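Local coordinates for protein photosystem II stability/assembly factor HCF136, chloroplastic (Cyanidioschyzon merolae, PDB 5OJ3) that is probably essential for photosystem II biogenesis, being required to assemble an early intermediate that includes D2 and cytochrome b559, at residues F121-S126 / R419-G424; N291-W296 / R312-I317. One frame throughout, in Å; residues are numbered along the deposited sequence.

Both contacts join neighbouring blades of the seven-bladed beta-propeller, on opposite sides of its centre, with contact centres about 24 Å apart. In each, the first strand of one blade packs on a middle strand of the blade before it, counting around the ring. Contact 1 spans the ends of the chain, setting the first blade against the last, whereas contact 2 joins two blades consecutive in sequence. Both are mostly buried, and no hydrogen bond crosses either. Contact 1 is apolar in its side-chain contacts, between nearly antiparallel strands; contact 2 has strands running roughly parallel, an aromatic-aliphatic core, and a polar end at Asn291 and Arg313, the latter partly exposed.

Contact 1: residues F121-S126 / R419-G424; sequences FDIDFS and RGFVLG
This is an apolar blade-to-blade contact at the closure of the beta-propeller. Strand 120-125 is the first strand of the first blade, and strand 420-424 belongs to the last blade, a sheet completed by the N-terminal strand 109-111 in the manner of a propeller's "Velcro" closure. The two strands run nearly antiparallel at 155°, but their axes stay 7.5 Å apart at closest approach, so they meet as sheet face on sheet face through side chains alone. Ile123 carries the middle. Its CG1 is anti to the backbone N (chi1 -176°), which sends CD1 across to the Phe421 ring at about a right angle, where the methyl sits 3.9 Å from the centroid and almost on the normal, a CH-pi contact over the centre of the face. Phe125 meets the same ring tip to tip: Phe125 CE2 lies 3.6 Å from Phe421 CE1, with the two planes obliquely turned at 34°, while Phe125 also meets Phe415 edge-to-face. At the other end, a classic beta bulge opposite Val136 gives Phe121 and Asp122 CB atoms that both point away from strand 420-424. The Asp122 carboxylate thus leaves the apolar layer: OD1 forms a salt bridge with Lys413 NZ, and OD2 accepts a hydrogen bond from Val173 N. Leu423 packs against the backbone of this bulge, with its CD1 4.3 Å from Ile123 CG2 and 3.6 Å from Asp122 CA.

Contact 2: residues N291-W296 / R312-I317; sequences NFFLTW and RRISAI
Phe293 adopts the crowded first torsion, with CG between the backbone N and the carbonyl carbon (chi1 66°), while Ile317 extends CG1 anti to its own N (chi1 -168°); the two side chains therefore cross at about a right angle. Ile317 CD1 comes over one face of the Phe293 ring, displaced from the centre toward the CB end, 3.6 Å from Phe293 CG and 4.0 Å from the ring centroid, a CH-pi contact. Ile314 adds a looser touch, its CD1 lying 4.2 Å from Phe293 CD1. Where the segments begin, Arg313 bends at chi2 (-92°) so that its guanidinium runs alongside Asn291, both side chains pointing the same way. Asn291 OD1 lies over a face of the guanidinium, an approach whose angles do not make a hydrogen bond; Arg313 NH1 bonds weakly to Arg289 O instead. An alanine in place of Arg313 would remove the guanidinium beside Asn291 and would probably lose both this packing and the weak tie to Arg289. Arg308 NH2 also lies close to Arg313 NE, a like-charge approach. This is the interface between consecutive beta-propeller blades, inner strand 314-319 of one packing on middle strand 292-296 of the blade before. Ile314 and Ile317 also pack on Ile286 and Ile284 of strand 283-287; Phe293 meets the His306 ring in its own sheet, and helix 262-265 touches Asn291 and Phe292 through Ile262.

Contact 1: residues F121-S126 / R419-G424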
ATOM      1  N   PHE A 121      -6.299  -5.194   7.216  1.00 50.92           N
ATOM      2  CA  PHE A 121      -5.045  -4.808   6.587  1.00 48.45           C
ATOM      3  C   PHE A 121      -5.067  -4.791   5.069  1.00 48.64           C
ATOM      4  O   PHE A 121      -4.372  -3.962   4.476  1.00 49.75           O
ATOM      5  CB  PHE A 121      -3.910  -5.722   7.056  1.00 47.46           C
ATOM      6  CG  PHE A 121      -3.196  -5.191   8.251  1.00 47.65           C
ATOM      7  CD1 PHE A 121      -3.820  -5.143   9.485  1.00 50.60           C
ATOM      8  CD2 PHE A 121      -1.918  -4.672   8.128  1.00 46.07           C
ATOM      9  CE1 PHE A 121      -3.165  -4.630  10.585  1.00 51.39           C
ATOM     10  CE2 PHE A 121      -1.265  -4.146   9.219  1.00 47.16           C
ATOM     11  CZ  PHE A 121      -1.883  -4.131  10.455  1.00 49.10           C
ATOM     12  N   ASP A 122      -5.824  -5.672   4.419  1.00 47.85           N
ATOM     13  CA  ASP A 122      -5.889  -5.636   2.964  1.00 45.15           C
ATOM     14  C   ASP A 122      -7.110  -6.401   2.477  1.00 46.93           C
ATOM     15  O   ASP A 122      -7.666  -7.251   3.178  1.00 45.49           O
ATOM     16  CB  ASP A 122      -4.623  -6.205   2.319  1.00 42.20           C
ATOM     17  CG  ASP A 122      -4.468  -5.776   0.872  1.00 41.47           C
ATOM     18  OD1 ASP A 122      -5.192  -4.850   0.452  1.00 42.04           O
ATOM     19  OD2 ASP A 122      -3.636  -6.369   0.152  1.00 38.75           O
ATOM     20  N   ILE A 123      -7.510  -6.078   1.251  1.00 50.11           N
ATOM     21  CA  ILE A 123      -8.625  -6.719   0.566  1.00 52.68           C
ATOM     22  C   ILE A 123      -8.296  -6.756  -0.920  1.00 54.35           C
ATOM     23  O   ILE A 123      -7.739  -5.800  -1.467  1.00 56.43           O
ATOM     24  CB  ILE A 123      -9.951  -5.979   0.855  1.00 53.69           C
ATOM     25  CG1 ILE A 123     -11.139  -6.697   0.214  1.00 56.81           C
ATOM     26  CG2 ILE A 123      -9.877  -4.522   0.411  1.00 51.10           C
ATOM     27  CD1 ILE A 123     -12.472  -6.079   0.566  1.00 60.31           C
ATOM     28  N   ASP A 124      -8.619  -7.872  -1.572  1.00 53.14           N
ATOM     29  CA  ASP A 124      -8.413  -7.991  -3.009  1.00 50.20           C
ATOM     30  C   ASP A 124      -9.465  -8.935  -3.574  1.00 48.93           C
ATOM     31  O   ASP A 124     -10.063  -9.732  -2.847  1.00 49.34           O
ATOM     32  CB  ASP A 124      -6.997  -8.485  -3.340  1.00 50.08           C
ATOM     33  CG  ASP A 124      -6.635  -8.294  -4.806  1.00 48.65           C
ATOM     34  OD1 ASP A 124      -7.321  -7.509  -5.491  1.00 48.35           O
ATOM     35  OD2 ASP A 124      -5.664  -8.922  -5.275  1.00 46.70           O
ATOM     36  N   PHE A 125      -9.681  -8.842  -4.886  1.00 47.29           N
ATOM     37  CA  PHE A 125     -10.766  -9.554  -5.545  1.00 46.71           C
ATOM     38  C   PHE A 125     -10.237 -10.405  -6.691  1.00 46.39           C
ATOM     39  O   PHE A 125      -9.348  -9.983  -7.435  1.00 45.76           O
ATOM     40  CB  PHE A 125     -11.824  -8.574  -6.065  1.00 47.22           C
ATOM     41  CG  PHE A 125     -12.752  -8.068  -4.998  1.00 50.30           C
ATOM     42  CD1 PHE A 125     -13.894  -8.774  -4.663  1.00 51.88           C
ATOM     43  CD2 PHE A 125     -12.476  -6.892  -4.321  1.00 52.06           C
ATOM     44  CE1 PHE A 125     -14.746  -8.316  -3.675  1.00 52.86           C
ATOM     45  CE2 PHE A 125     -13.324  -6.428  -3.333  1.00 53.22           C
ATOM     46  CZ  PHE A 125     -14.461  -7.142  -3.010  1.00 52.61           C
ATOM     47  N   SER A 126     -10.796 -11.609  -6.814  1.00 49.10           N
ATOM     48  CA  SER A 126     -10.481 -12.501  -7.924  1.00 50.08           C
ATOM     49  C   SER A 126     -10.794 -11.853  -9.268  1.00 52.40           C
ATOM     50  O   SER A 126     -11.769 -11.111  -9.409  1.00 49.57           O
ATOM     51  CB  SER A 126     -11.256 -13.810  -7.781  1.00 52.79           C
ATOM     52  OG  SER A 126     -11.424 -14.437  -9.040  1.00 55.18           O
ATOM     53  N   ARG A 419     -15.677   0.653  -7.439  1.00 68.47           N
ATOM     54  CA  ARG A 419     -15.547  -0.215  -6.278  1.00 66.13           C
ATOM     55  C   ARG A 419     -14.478   0.376  -5.373  1.00 61.86           C
ATOM     56  O   ARG A 419     -13.380   0.697  -5.837  1.00 59.30           O
ATOM     57  CB  ARG A 419     -15.178  -1.647  -6.683  1.00 67.90           C
ATOM     58  N   GLY A 420     -14.798   0.519  -4.091  1.00 62.36           N
ATOM     59  CA  GLY A 420     -13.841   1.058  -3.146  1.00 57.34           C
ATOM     60  C   GLY A 420     -14.136   0.587  -1.745  1.00 55.98           C
ATOM     61  O   GLY A 420     -15.279   0.269  -1.405  1.00 57.85           O
ATOM     62  N   PHE A 421     -13.091   0.545  -0.925  1.00 53.42           N
ATOM     63  CA  PHE A 421     -13.194   0.127   0.462  1.00 53.47           C
ATOM     64  C   PHE A 421     -12.248   0.976   1.298  1.00 52.66           C
ATOM     65  O   PHE A 421     -11.266   1.525   0.793  1.00 51.81           O
ATOM     66  CB  PHE A 421     -12.862  -1.363   0.651  1.00 54.03           C
ATOM     67  CG  PHE A 421     -13.826  -2.304  -0.031  1.00 57.64           C
ATOM     68  CD1 PHE A 421     -13.752  -2.541  -1.394  1.00 59.17           C
ATOM     69  CD2 PHE A 421     -14.804  -2.955   0.704  1.00 59.41           C
ATOM     70  CE1 PHE A 421     -14.642  -3.407  -2.014  1.00 62.68           C
ATOM     71  CE2 PHE A 421     -15.691  -3.823   0.092  1.00 62.37           C
ATOM     72  CZ  PHE A 421     -15.611  -4.048  -1.268  1.00 64.33           C
ATOM     73  N   VAL A 422     -12.560   1.085   2.586  1.00 52.20           N
ATOM     74  CA  VAL A 422     -11.674   1.706   3.560  1.00 47.86           C
ATOM     75  C   VAL A 422     -11.538   0.753   4.737  1.00 48.07           C
ATOM     76  O   VAL A 422     -12.544   0.261   5.260  1.00 51.60           O
ATOM     77  CB  VAL A 422     -12.198   3.077   4.029  1.00 46.51           C
ATOM     78  CG1 VAL A 422     -11.396   3.581   5.226  1.00 43.89           C
ATOM     79  CG2 VAL A 422     -12.151   4.082   2.890  1.00 45.02           C
ATOM     80  N   LEU A 423     -10.303   0.498   5.154  1.00 45.51           N
ATOM     81  CA  LEU A 423     -10.016  -0.470   6.199  1.00 41.79           C
ATOM     82  C   LEU A 423      -9.510   0.263   7.433  1.00 49.95           C
ATOM     83  O   LEU A 423      -8.678   1.171   7.331  1.00 49.89           O
ATOM     84  CB  LEU A 423      -8.983  -1.503   5.739  1.00 53.49           C
ATOM     85  CG  LEU A 423      -9.283  -2.239   4.431  1.00 53.83           C
ATOM     86  CD1 LEU A 423      -7.999  -2.810   3.852  1.00 42.90           C
ATOM     87  CD2 LEU A 423     -10.345  -3.315   4.602  1.00 57.88           C
ATOM     88  N   GLY A 424     -10.014  -0.129   8.600  1.00 52.20           N
ATOM     89  CA  GLY A 424      -9.699   0.559   9.832  1.00 55.91           C
ATOM     90  C   GLY A 424      -9.542  -0.409  10.988  1.00 62.28           C
ATOM     91  O   GLY A 424      -9.674  -1.624  10.831  1.00 62.67           O
TER

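Contact 2: residues N291-W296 / R312-I317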
ATOM      1  N   ASN A 291      13.276  10.102   6.201  1.00 59.27           N
ATOM      2  CA  ASN A 291      14.256  11.133   5.867  1.00 62.11           C
ATOM      3  C   ASN A 291      14.325  11.382   4.364  1.00 59.30           C
ATOM      4  O   ASN A 291      14.771  12.451   3.930  1.00 59.04           O
ATOM      5  CB  ASN A 291      15.626  10.710   6.392  1.00 66.32           C
ATOM      6  CG  ASN A 291      15.550  10.119   7.780  1.00 73.53           C
ATOM      7  OD1 ASN A 291      15.421  10.837   8.765  1.00 79.91           O
ATOM      8  ND2 ASN A 291      15.562   8.795   7.858  1.00 73.14           N
ATOM      9  N   PHE A 292      13.897  10.412   3.566  1.00 53.89           N
ATOM     10  CA  PHE A 292      13.885  10.496   2.112  1.00 50.07           C
ATOM     11  C   PHE A 292      12.854   9.483   1.630  1.00 44.58           C
ATOM     12  O   PHE A 292      12.031   9.000   2.414  1.00 41.81           O
ATOM     13  CB  PHE A 292      15.285  10.237   1.541  1.00 49.16           C
ATOM     14  CG  PHE A 292      15.866   8.917   1.950  1.00 47.64           C
ATOM     15  CD1 PHE A 292      16.530   8.778   3.153  1.00 44.37           C
ATOM     16  CD2 PHE A 292      15.746   7.807   1.131  1.00 49.48           C
ATOM     17  CE1 PHE A 292      17.051   7.562   3.532  1.00 43.66           C
ATOM     18  CE2 PHE A 292      16.274   6.589   1.509  1.00 48.22           C
ATOM     19  CZ  PHE A 292      16.930   6.471   2.712  1.00 45.33           C
ATOM     20  N   PHE A 293      12.871   9.171   0.337  1.00 42.22           N
ATOM     21  CA  PHE A 293      12.086   8.049  -0.159  1.00 40.68           C
ATOM     22  C   PHE A 293      12.880   7.330  -1.241  1.00 39.41           C
ATOM     23  O   PHE A 293      13.888   7.835  -1.746  1.00 38.31           O
ATOM     24  CB  PHE A 293      10.697   8.496  -0.645  1.00 40.49           C
ATOM     25  CG  PHE A 293      10.718   9.396  -1.847  1.00 41.10           C
ATOM     26  CD1 PHE A 293      10.927  10.757  -1.705  1.00 43.20           C
ATOM     27  CD2 PHE A 293      10.482   8.888  -3.114  1.00 38.53           C
ATOM     28  CE1 PHE A 293      10.930  11.592  -2.809  1.00 41.04           C
ATOM     29  CE2 PHE A 293      10.483   9.718  -4.220  1.00 37.03           C
ATOM     30  CZ  PHE A 293      10.707  11.072  -4.066  1.00 37.48           C
ATOM     31  N   LEU A 294      12.413   6.133  -1.593  1.00 39.61           N
ATOM     32  CA  LEU A 294      13.136   5.236  -2.481  1.00 37.23           C
ATOM     33  C   LEU A 294      12.205   4.717  -3.564  1.00 35.14           C
ATOM     34  O   LEU A 294      11.006   4.524  -3.337  1.00 36.82           O
ATOM     35  CB  LEU A 294      13.742   4.050  -1.715  1.00 36.10           C
ATOM     36  CG  LEU A 294      14.811   4.358  -0.666  1.00 36.55           C
ATOM     37  CD1 LEU A 294      14.654   3.464   0.552  1.00 37.36           C
ATOM     38  CD2 LEU A 294      16.196   4.200  -1.271  1.00 37.00           C
ATOM     39  N   THR A 295      12.771   4.485  -4.746  1.00 30.60           N
ATOM     40  CA  THR A 295      12.027   3.930  -5.866  1.00 30.65           C
ATOM     41  C   THR A 295      12.865   2.862  -6.551  1.00 30.31           C
ATOM     42  O   THR A 295      14.097   2.865  -6.479  1.00 30.98           O
ATOM     43  CB  THR A 295      11.635   5.000  -6.899  1.00 32.68           C
ATOM     44  OG1 THR A 295      12.810   5.467  -7.576  1.00 34.52           O
ATOM     45  CG2 THR A 295      10.922   6.174  -6.238  1.00 32.48           C
ATOM     46  N   TRP A 296      12.174   1.946  -7.226  1.00 27.68           N
ATOM     47  CA  TRP A 296      12.816   0.914  -8.027  1.00 26.81           C
ATOM     48  C   TRP A 296      11.971   0.673  -9.267  1.00 30.53           C
ATOM     49  O   TRP A 296      10.772   0.402  -9.157  1.00 34.92           O
ATOM     50  CB  TRP A 296      12.982  -0.394  -7.245  1.00 26.63           C
ATOM     51  CG  TRP A 296      13.740  -1.449  -7.999  1.00 27.42           C
ATOM     52  CD1 TRP A 296      15.097  -1.574  -8.095  1.00 32.05           C
ATOM     53  CD2 TRP A 296      13.185  -2.506  -8.793  1.00 31.58           C
ATOM     54  NE1 TRP A 296      15.421  -2.653  -8.882  1.00 31.77           N
ATOM     55  CE2 TRP A 296      14.265  -3.241  -9.324  1.00 32.64           C
ATOM     56  CE3 TRP A 296      11.881  -2.907  -9.099  1.00 27.82           C
ATOM     57  CZ2 TRP A 296      14.079  -4.354 -10.144  1.00 34.07           C
ATOM     58  CZ3 TRP A 296      11.699  -4.010  -9.911  1.00 30.08           C
ATOM     59  CH2 TRP A 296      12.792  -4.723 -10.423  1.00 32.70           C
ATOM     60  N   ARG A 312       9.794  19.114   7.367  1.00 77.84           N
ATOM     61  CA  ARG A 312       9.430  17.942   8.164  1.00 74.71           C
ATOM     62  C   ARG A 312       9.697  16.634   7.416  1.00 69.27           C
ATOM     63  O   ARG A 312      10.149  16.628   6.276  1.00 67.91           O
ATOM     64  CB  ARG A 312       7.959  18.025   8.562  1.00 75.70           C
ATOM     65  CG  ARG A 312       7.729  19.225   9.464  1.00 83.12           C
ATOM     66  CD  ARG A 312       6.323  19.262   9.968  1.00 86.08           C
ATOM     67  NE  ARG A 312       6.351  19.541  11.390  1.00 91.21           N
ATOM     68  CZ  ARG A 312       6.735  18.664  12.312  1.00 91.81           C
ATOM     69  NH1 ARG A 312       7.127  17.441  11.976  1.00 88.37           N
ATOM     70  NH2 ARG A 312       6.763  19.012  13.578  1.00 96.08           N
ATOM     71  N   ARG A 313       9.404  15.512   8.077  1.00 66.51           N
ATOM     72  CA  ARG A 313       9.656  14.187   7.526  1.00 58.44           C
ATOM     73  C   ARG A 313       8.372  13.591   6.942  1.00 50.67           C
ATOM     74  O   ARG A 313       7.258  14.029   7.229  1.00 50.70           O
ATOM     75  CB  ARG A 313      10.200  13.238   8.603  1.00 62.56           C
ATOM     76  CG  ARG A 313      11.385  13.789   9.360  1.00 70.70           C
ATOM     77  CD  ARG A 313      12.633  13.318   8.648  1.00 72.17           C
ATOM     78  NE  ARG A 313      13.873  13.863   9.187  1.00 78.30           N
ATOM     79  CZ  ARG A 313      14.623  13.252  10.098  1.00 81.35           C
ATOM     80  NH1 ARG A 313      14.253  12.074  10.586  1.00 81.62           N
ATOM     81  NH2 ARG A 313      15.748  13.814  10.515  1.00 83.52           N
ATOM     82  N   ILE A 314       8.546  12.593   6.104  1.00 46.59           N
ATOM     83  CA  ILE A 314       7.455  12.013   5.334  1.00 44.89           C
ATOM     84  C   ILE A 314       6.849  10.863   6.129  1.00 45.83           C
ATOM     85  O   ILE A 314       7.559  10.118   6.816  1.00 47.67           O
ATOM     86  CB  ILE A 314       7.963  11.555   3.961  1.00 43.56           C
ATOM     87  CG1 ILE A 314       8.810  12.646   3.311  1.00 46.11           C
ATOM     88  CG2 ILE A 314       6.800  11.262   3.053  1.00 44.54           C
ATOM     89  CD1 ILE A 314       9.471  12.198   2.015  1.00 45.16           C
ATOM     90  N   SER A 315       5.527  10.704   6.036  1.00 45.60           N
ATOM     91  CA  SER A 315       4.855   9.606   6.721  1.00 47.91           C
ATOM     92  C   SER A 315       4.338   8.535   5.774  1.00 49.03           C
ATOM     93  O   SER A 315       4.409   7.348   6.100  1.00 51.46           O
ATOM     94  CB  SER A 315       3.676  10.119   7.541  1.00 51.27           C
ATOM     95  OG  SER A 315       3.974  11.395   8.087  1.00 55.37           O
ATOM     96  N   ALA A 316       3.832   8.913   4.608  1.00 47.53           N
ATOM     97  CA  ALA A 316       3.248   7.983   3.655  1.00 44.37           C
ATOM     98  C   ALA A 316       3.616   8.413   2.243  1.00 42.60           C
ATOM     99  O   ALA A 316       4.020   9.554   2.005  1.00 40.25           O
ATOM    100  CB  ALA A 316       1.726   7.904   3.809  1.00 45.25           C
ATOM    101  N   ILE A 317       3.516   7.465   1.311  1.00 41.30           N
ATOM    102  CA  ILE A 317       3.886   7.736  -0.071  1.00 38.31           C
ATOM    103  C   ILE A 317       3.293   6.660  -0.975  1.00 38.20           C
ATOM    104  O   ILE A 317       3.061   5.522  -0.546  1.00 38.98           O
ATOM    105  CB  ILE A 317       5.416   7.833  -0.220  1.00 34.19           C
ATOM    106  CG1 ILE A 317       5.798   8.395  -1.591  1.00 32.25           C
ATOM    107  CG2 ILE A 317       6.082   6.482   0.027  1.00 33.06           C
ATOM    108  CD1 ILE A 317       7.174   9.035  -1.640  1.00 31.30           C
TER